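Sensor protein kinase WalK (PDB 4YWZ) acts as the essential membrane sensor histidine kinase of the WalKR two-component system, here as its extracellular receptor domain, which probably perceives an outside signal. Local coordinates at residues Ser138-Asn141 with Asp142-Asn145; Lys108-Gly112 with Gly113-Val117. The protein carries 1 engineered substitution. All coordinates share one frame; numbering follows the deposited sequence.

Contact 1 (Ser138-Asn141 with Asp142-Asn145); sequences SKIN and DVYN
Ile140 and Tyr144, four residues apart, meet where the chain leaves strand 129-138 and enters helix 141-149. The CG2 branch of Ile140 lies 4.1 Å from CE2 of the Tyr144 ring, and the two side chains run at a slant to each other. Ile140 sets its CG1 anti to the backbone N (chi1 -155°), and this leaves CG2 as the branch beside the tyrosine. CG1 lies more loosely against CG2 of Val143.

Asn141 approaches Tyr144 at about a right angle. Its OD1 lies 3.6 Å from CB of Tyr144, with the amide and ring planes turned 42° apart. Asn145 also borders the Asn141 amide. The two amides are not stacked, as their planes differ by 67°. Asn145 folds back so that its CG lies 3.3 Å from the carbonyl O of Asn141.

Backbone hydrogen bonds hold the turn that brings these side chains together. Asn145 N gives one of 2.8 Å to Asn141 O. Asp142 N binds Lys139 O at 3.0 Å, and Val143 N binds Ile140 O at 2.9 Å. Tyr144 N adds a weak bond to Ile140 O. Lys139 is the centre of an inverse gamma turn, which bends the chain between strand and helix. Its NZ stays 6.1 Å from Asp142 OD2, so any attraction between these charges is probably weak.

Phe15 of helix 7-37 packs on Ile140 and Val143, while Arg116 makes a cation-pi contact with Tyr144. The start of the helix is therefore held by backbone hydrogen bonds, apolar contacts and one cation-pi contact, without a salt bridge between Lys139 and Asp142.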
ATOM      1  N   SER A 138      -9.432  -6.343  -5.223  1.00 16.32           N
ATOM      2  CA  SER A 138      -8.186  -5.843  -4.631  1.00 17.03           C
ATOM      3  C   SER A 138      -7.684  -6.824  -3.611  1.00 17.74           C
ATOM      4  O   SER A 138      -8.432  -7.507  -2.888  1.00 17.83           O
ATOM      5  CB  SER A 138      -8.409  -4.421  -4.143  1.00 17.47           C
ATOM      6  OG  SER A 138      -9.231  -4.391  -3.049  1.00 19.67           O
ATOM      7  N   LYS A 139      -6.345  -6.853  -3.519  1.00 17.84           N
ATOM      8  CA  LYS A 139      -5.633  -7.886  -2.736  1.00 18.21           C
ATOM      9  C   LYS A 139      -5.500  -7.529  -1.275  1.00 19.71           C
ATOM     10  O   LYS A 139      -4.384  -7.457  -0.668  1.00 20.19           O
ATOM     11  CB  LYS A 139      -4.284  -8.093  -3.380  1.00 18.27           C
ATOM     12  CG  LYS A 139      -4.279  -8.602  -4.800  1.00 18.54           C
ATOM     13  CD  LYS A 139      -2.896  -8.717  -5.351  1.00 20.14           C
ATOM     14  CE  LYS A 139      -2.973  -9.168  -6.782  1.00 23.92           C
ATOM     15  NZ  LYS A 139      -1.658  -9.400  -7.476  1.00 26.26           N
ATOM     16  N   ILE A 140      -6.620  -7.371  -0.595  1.00 15.99           N
ATOM     17  CA  ILE A 140      -6.637  -7.024   0.816  1.00 17.50           C
ATOM     18  C   ILE A 140      -5.982  -8.120   1.728  1.00 17.25           C
ATOM     19  O   ILE A 140      -5.627  -7.789   2.870  1.00 18.44           O
ATOM     20  CB  ILE A 140      -8.047  -6.672   1.309  1.00 19.95           C
ATOM     21  CG1 ILE A 140      -8.013  -5.763   2.502  1.00 21.26           C
ATOM     22  CG2 ILE A 140      -8.908  -7.905   1.519  1.00 21.79           C
ATOM     23  CD1 ILE A 140      -9.292  -5.033   2.731  1.00 21.31           C
ATOM     24  N   ASN A 141      -5.865  -9.341   1.186  1.00 18.80           N
ATOM     25  CA  ASN A 141      -5.265 -10.432   1.970  1.00 22.60           C
ATOM     26  C   ASN A 141      -3.837 -10.109   2.223  1.00 21.74           C
ATOM     27  O   ASN A 141      -3.291 -10.603   3.236  1.00 22.74           O
ATOM     28  CB  ASN A 141      -5.355 -11.786   1.327  1.00 22.32           C
ATOM     29  CG  ASN A 141      -5.471 -12.848   2.369  1.00 25.56           C
ATOM     30  OD1 ASN A 141      -6.063 -12.609   3.396  1.00 28.95           O
ATOM     31  ND2 ASN A 141      -4.730 -13.916   2.177  1.00 29.02           N
ATOM     32  N   ASP A 142      -3.205  -9.209   1.452  1.00 21.94           N
ATOM     33  CA  ASP A 142      -1.864  -8.833   1.794  1.00 26.12           C
ATOM     34  C   ASP A 142      -1.782  -8.132   3.151  1.00 24.04           C
ATOM     35  O   ASP A 142      -0.749  -8.308   3.837  1.00 23.00           O
ATOM     36  CB  ASP A 142      -1.232  -7.968   0.681  1.00 30.50           C
ATOM     37  CG  ASP A 142      -0.849  -8.745  -0.661  1.00 28.33           C
ATOM     38  OD1 ASP A 142      -0.597  -9.992  -0.675  1.00 36.16           O
ATOM     39  OD2 ASP A 142      -0.649  -7.963  -1.640  1.00 39.39           O
ATOM     40  N   VAL A 143      -2.814  -7.344   3.581  1.00 18.31           N
ATOM     41  CA  VAL A 143      -2.932  -6.717   4.893  1.00 19.76           C
ATOM     42  C   VAL A 143      -3.062  -7.802   5.981  1.00 20.34           C
ATOM     43  O   VAL A 143      -2.301  -7.845   6.926  1.00 20.20           O
ATOM     44  CB  VAL A 143      -4.078  -5.706   4.989  1.00 22.91           C
ATOM     45  CG1 VAL A 143      -4.047  -5.139   6.353  1.00 22.75           C
ATOM     46  CG2 VAL A 143      -3.891  -4.651   3.829  1.00 26.17           C
ATOM     47  N   TYR A 144      -4.033  -8.705   5.805  1.00 20.32           N
ATOM     48  CA  TYR A 144      -4.211  -9.795   6.769  1.00 21.14           C
ATOM     49  C   TYR A 144      -3.000 -10.651   6.924  1.00 19.75           C
ATOM     50  O   TYR A 144      -2.619 -11.011   8.064  1.00 21.88           O
ATOM     51  CB  TYR A 144      -5.467 -10.585   6.364  1.00 21.06           C
ATOM     52  CG  TYR A 144      -6.795  -9.843   6.495  1.00 22.33           C
ATOM     53  CD1 TYR A 144      -7.390  -9.574   7.745  1.00 29.33           C
ATOM     54  CD2 TYR A 144      -7.469  -9.463   5.405  1.00 22.52           C
ATOM     55  CE1 TYR A 144      -8.632  -8.934   7.787  1.00 28.36           C
ATOM     56  CE2 TYR A 144      -8.724  -8.827   5.472  1.00 27.50           C
ATOM     57  CZ  TYR A 144      -9.278  -8.592   6.642  1.00 28.47           C
ATOM     58  OH  TYR A 144     -10.481  -7.948   6.653  1.00 30.58           O
ATOM     59  N   ASN A 145      -2.327 -10.937   5.827  1.00 18.68           N
ATOM     60  CA  ASN A 145      -1.099 -11.756   5.836  1.00 18.94           C
ATOM     61  C   ASN A 145       0.002 -11.057   6.636  1.00 25.21           C
ATOM     62  O   ASN A 145       0.693 -11.648   7.440  1.00 25.03           O
ATOM     63  CB  ASN A 145      -0.573 -12.105   4.476  1.00 20.95           C
ATOM     64  CG  ASN A 145      -1.387 -13.204   3.738  1.00 23.69           C
ATOM     65  OD1 ASN A 145      -2.053 -14.016   4.368  1.00 24.43           O
ATOM     66  ND2 ASN A 145      -1.363 -13.143   2.445  1.00 26.45           N
TER

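Contact 2 (Lys108-Gly112 with Gly113-Val117)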
ATOM      1  N   LYS A 108     -12.084 -16.040  -2.549  1.00 21.20           N
ATOM      2  CA  LYS A 108     -11.934 -16.460  -3.881  1.00 21.70           C
ATOM      3  C   LYS A 108     -10.604 -17.214  -4.018  1.00 21.57           C
ATOM      4  O   LYS A 108      -9.592 -16.755  -3.473  1.00 22.95           O
ATOM      5  CB  LYS A 108     -11.953 -15.277  -4.813  1.00 22.60           C
ATOM      6  CG  LYS A 108     -11.789 -15.582  -6.229  1.00 23.31           C
ATOM      7  CD  LYS A 108     -12.427 -14.467  -7.104  1.00 21.97           C
ATOM      8  CE  LYS A 108     -12.230 -14.631  -8.563  1.00 26.93           C
ATOM      9  NZ  LYS A 108     -13.016 -13.681  -9.413  1.00 30.83           N
ATOM     10  N   ASP A 109     -10.716 -18.342  -4.713  1.00 22.98           N
ATOM     11  CA  ASP A 109      -9.494 -19.203  -4.943  1.00 24.33           C
ATOM     12  C   ASP A 109      -9.032 -18.991  -6.309  1.00 23.87           C
ATOM     13  O   ASP A 109      -9.655 -19.313  -7.321  1.00 23.90           O
ATOM     14  CB  ASP A 109      -9.825 -20.655  -4.547  1.00 25.06           C
ATOM     15  CG  ASP A 109      -8.666 -21.617  -4.722  1.00 30.90           C
ATOM     16  OD1 ASP A 109      -7.625 -21.185  -5.167  1.00 24.29           O
ATOM     17  OD2 ASP A 109      -8.907 -22.821  -4.469  1.00 25.40           O
ATOM     18  N   TYR A 110      -7.877 -18.349  -6.421  1.00 21.10           N
ATOM     19  CA  TYR A 110      -7.260 -18.088  -7.665  1.00 21.19           C
ATOM     20  C   TYR A 110      -6.234 -19.148  -8.100  1.00 22.13           C
ATOM     21  O   TYR A 110      -5.607 -19.042  -9.137  1.00 25.46           O
ATOM     22  CB  TYR A 110      -6.498 -16.796  -7.559  1.00 21.92           C
ATOM     23  CG  TYR A 110      -7.319 -15.550  -7.298  1.00 19.81           C
ATOM     24  CD1 TYR A 110      -7.553 -15.086  -6.026  1.00 20.70           C
ATOM     25  CD2 TYR A 110      -7.928 -14.885  -8.344  1.00 21.98           C
ATOM     26  CE1 TYR A 110      -8.284 -13.879  -5.812  1.00 21.81           C
ATOM     27  CE2 TYR A 110      -8.647 -13.724  -8.120  1.00 22.24           C
ATOM     28  CZ  TYR A 110      -8.795 -13.202  -6.875  1.00 22.11           C
ATOM     29  OH  TYR A 110      -9.581 -12.070  -6.607  1.00 23.83           O
ATOM     30  N   GLY A 111      -5.995 -20.084  -7.199  1.00 22.24           N
ATOM     31  CA  GLY A 111      -5.058 -21.193  -7.457  1.00 23.98           C
ATOM     32  C   GLY A 111      -4.292 -21.616  -6.219  1.00 22.72           C
ATOM     33  O   GLY A 111      -3.546 -22.583  -6.286  1.00 23.80           O
ATOM     34  N   GLY A 112      -4.321 -20.793  -5.210  1.00 20.63           N
ATOM     35  CA  GLY A 112      -3.629 -21.006  -3.939  1.00 20.14           C
ATOM     36  C   GLY A 112      -4.465 -21.284  -2.737  1.00 22.34           C
ATOM     37  O   GLY A 112      -3.925 -21.217  -1.624  1.00 24.84           O
ATOM     38  N   GLY A 113      -5.764 -21.549  -2.982  1.00 22.77           N
ATOM     39  CA  GLY A 113      -6.704 -21.653  -1.926  1.00 25.91           C
ATOM     40  C   GLY A 113      -7.544 -20.403  -1.838  1.00 27.37           C
ATOM     41  O   GLY A 113      -7.120 -19.340  -2.282  1.00 23.00           O
ATOM     42  N   LYS A 114      -8.747 -20.531  -1.277  1.00 29.24           N
ATOM     43  CA  LYS A 114      -9.562 -19.329  -1.017  1.00 29.17           C
ATOM     44  C   LYS A 114      -8.767 -18.206  -0.230  1.00 28.13           C
ATOM     45  O   LYS A 114      -8.149 -18.353   0.842  1.00 25.90           O
ATOM     46  CB  LYS A 114     -10.823 -19.749  -0.245  1.00 32.58           C
ATOM     47  CG  LYS A 114     -11.809 -20.509  -1.070  1.00 36.59           C
ATOM     48  CD  LYS A 114     -13.017 -20.828  -0.163  1.00 48.68           C
ATOM     49  CE  LYS A 114     -14.089 -21.593  -0.934  1.00 54.58           C
ATOM     50  NZ  LYS A 114     -14.153 -21.000  -2.311  1.00 53.74           N
ATOM     51  N   ASP A 115      -8.726 -17.004  -0.846  1.00 24.12           N
ATOM     52  CA  ASP A 115      -8.110 -15.855  -0.313  1.00 21.92           C
ATOM     53  C   ASP A 115      -9.236 -14.775  -0.056  1.00 19.83           C
ATOM     54  O   ASP A 115     -10.134 -14.674  -0.876  1.00 20.09           O
ATOM     55  CB  ASP A 115      -7.212 -15.176  -1.402  1.00 23.05           C
ATOM     56  CG  ASP A 115      -5.943 -15.974  -1.753  1.00 33.55           C
ATOM     57  OD1 ASP A 115      -5.523 -16.710  -0.811  1.00 25.30           O
ATOM     58  OD2 ASP A 115      -5.546 -15.926  -2.997  1.00 34.23           O
ATOM     59  N   ARG A 116      -9.112 -14.041   1.010  1.00 20.50           N
ATOM     60  CA  ARG A 116      -9.940 -12.788   1.227  1.00 21.03           C
ATOM     61  C   ARG A 116      -9.629 -11.706   0.205  1.00 18.57           C
ATOM     62  O   ARG A 116      -8.499 -11.350  -0.010  1.00 19.00           O
ATOM     63  CB  ARG A 116      -9.771 -12.201   2.588  1.00 29.57           C
ATOM     64  CG  ARG A 116     -10.784 -12.811   3.544  1.00 43.72           C
ATOM     65  CD  ARG A 116     -10.679 -12.290   4.953  1.00 44.95           C
ATOM     66  NE  ARG A 116      -9.484 -12.846   5.483  1.00 51.75           N
ATOM     67  CZ  ARG A 116      -9.211 -13.005   6.766  1.00 51.52           C
ATOM     68  NH1 ARG A 116     -10.076 -12.643   7.698  1.00 58.03           N
ATOM     69  NH2 ARG A 116      -8.010 -13.497   7.079  1.00 43.03           N
ATOM     70  N   VAL A 117     -10.682 -11.191  -0.481  1.00 16.55           N
ATOM     71  CA  VAL A 117     -10.548 -10.205  -1.543  1.00 17.06           C
ATOM     72  C   VAL A 117     -11.574  -9.105  -1.323  1.00 18.68           C
ATOM     73  O   VAL A 117     -12.664  -9.368  -0.915  1.00 17.54           O
ATOM     74  CB  VAL A 117     -10.803 -10.851  -2.913  1.00 18.14           C
ATOM     75  CG1 VAL A 117     -10.906  -9.789  -4.006  1.00 18.02           C
ATOM     76  CG2 VAL A 117      -9.628 -11.800  -3.238  1.00 20.51           C
TER
HETATM   77  O   HOH W   1      -5.733 -18.323  -4.330  1.00 21.67           O
HETATM   78  O   HOH W   2      -5.044 -19.418   0.258  1.00 29.36           O
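Tyr110 reaches Val117 with the edge of its ring. CG2 of Val117 lies in the ring plane, 3.6 Å from CE1 and 3.4 Å from the OH of Tyr110. Asp115 OD2 also sits near that plane, 3.7 Å from Tyr110 CD1. Lys108 CG covers one ring face, offset toward the rim. Glu137 of strand 129-138 fixes both polar ends: it bonds to Tyr110 OH and forms a salt bridge with Lys108 NZ.

Water 1 bridges four groups of the turn. It accepts from the N atoms of Tyr110 and Gly112, and donates to Gly113 O and to Asp115 OD2, the latter at 2.7 Å. Asp109 also holds the turn. Its carboxylate swings anti to the backbone N (chi1 -179°), and OD1 accepts from Gly111 N at 2.8 Å in an Asx turn. The same OD1 takes a weak bond from Gly113 N. The backbone angles of Gly111 and Gly113 would press a side chain against the preceding carbonyl.

Behind the turn, Lys108 and Asp115 form an antiparallel hydrogen-bonded pair: Lys108 N to Asp115 O is 2.9 Å and Asp115 N to Lys108 O is 2.8 Å. This is a beta hairpin with a glycine-rich loop, joining strands 102-109 and 114-126 of the Cache-family sheet.

The contacts lie on the same side of the chain's centre, with their own centres about 11 Å apart. Contact 2 is a surface hairpin end on the sheet. Contact 1 is partly buried, at the passage from the sheet's middle strand to the last helix. Contact 1 packs on strand 114-126, which supplies one side of contact 2: CB of Asn141 packs 3.4 Å from Arg116 O, and Ser138 O lies 3.5 Å from Val117 CG1. Their chemistry differs accordingly. Contact 1 relies on helical backbone bonds and apolar side chains packed between helix 7-37 and the sheet. Contact 2 relies on two carboxylates, an ordered water, glycines and a backbone strand pair.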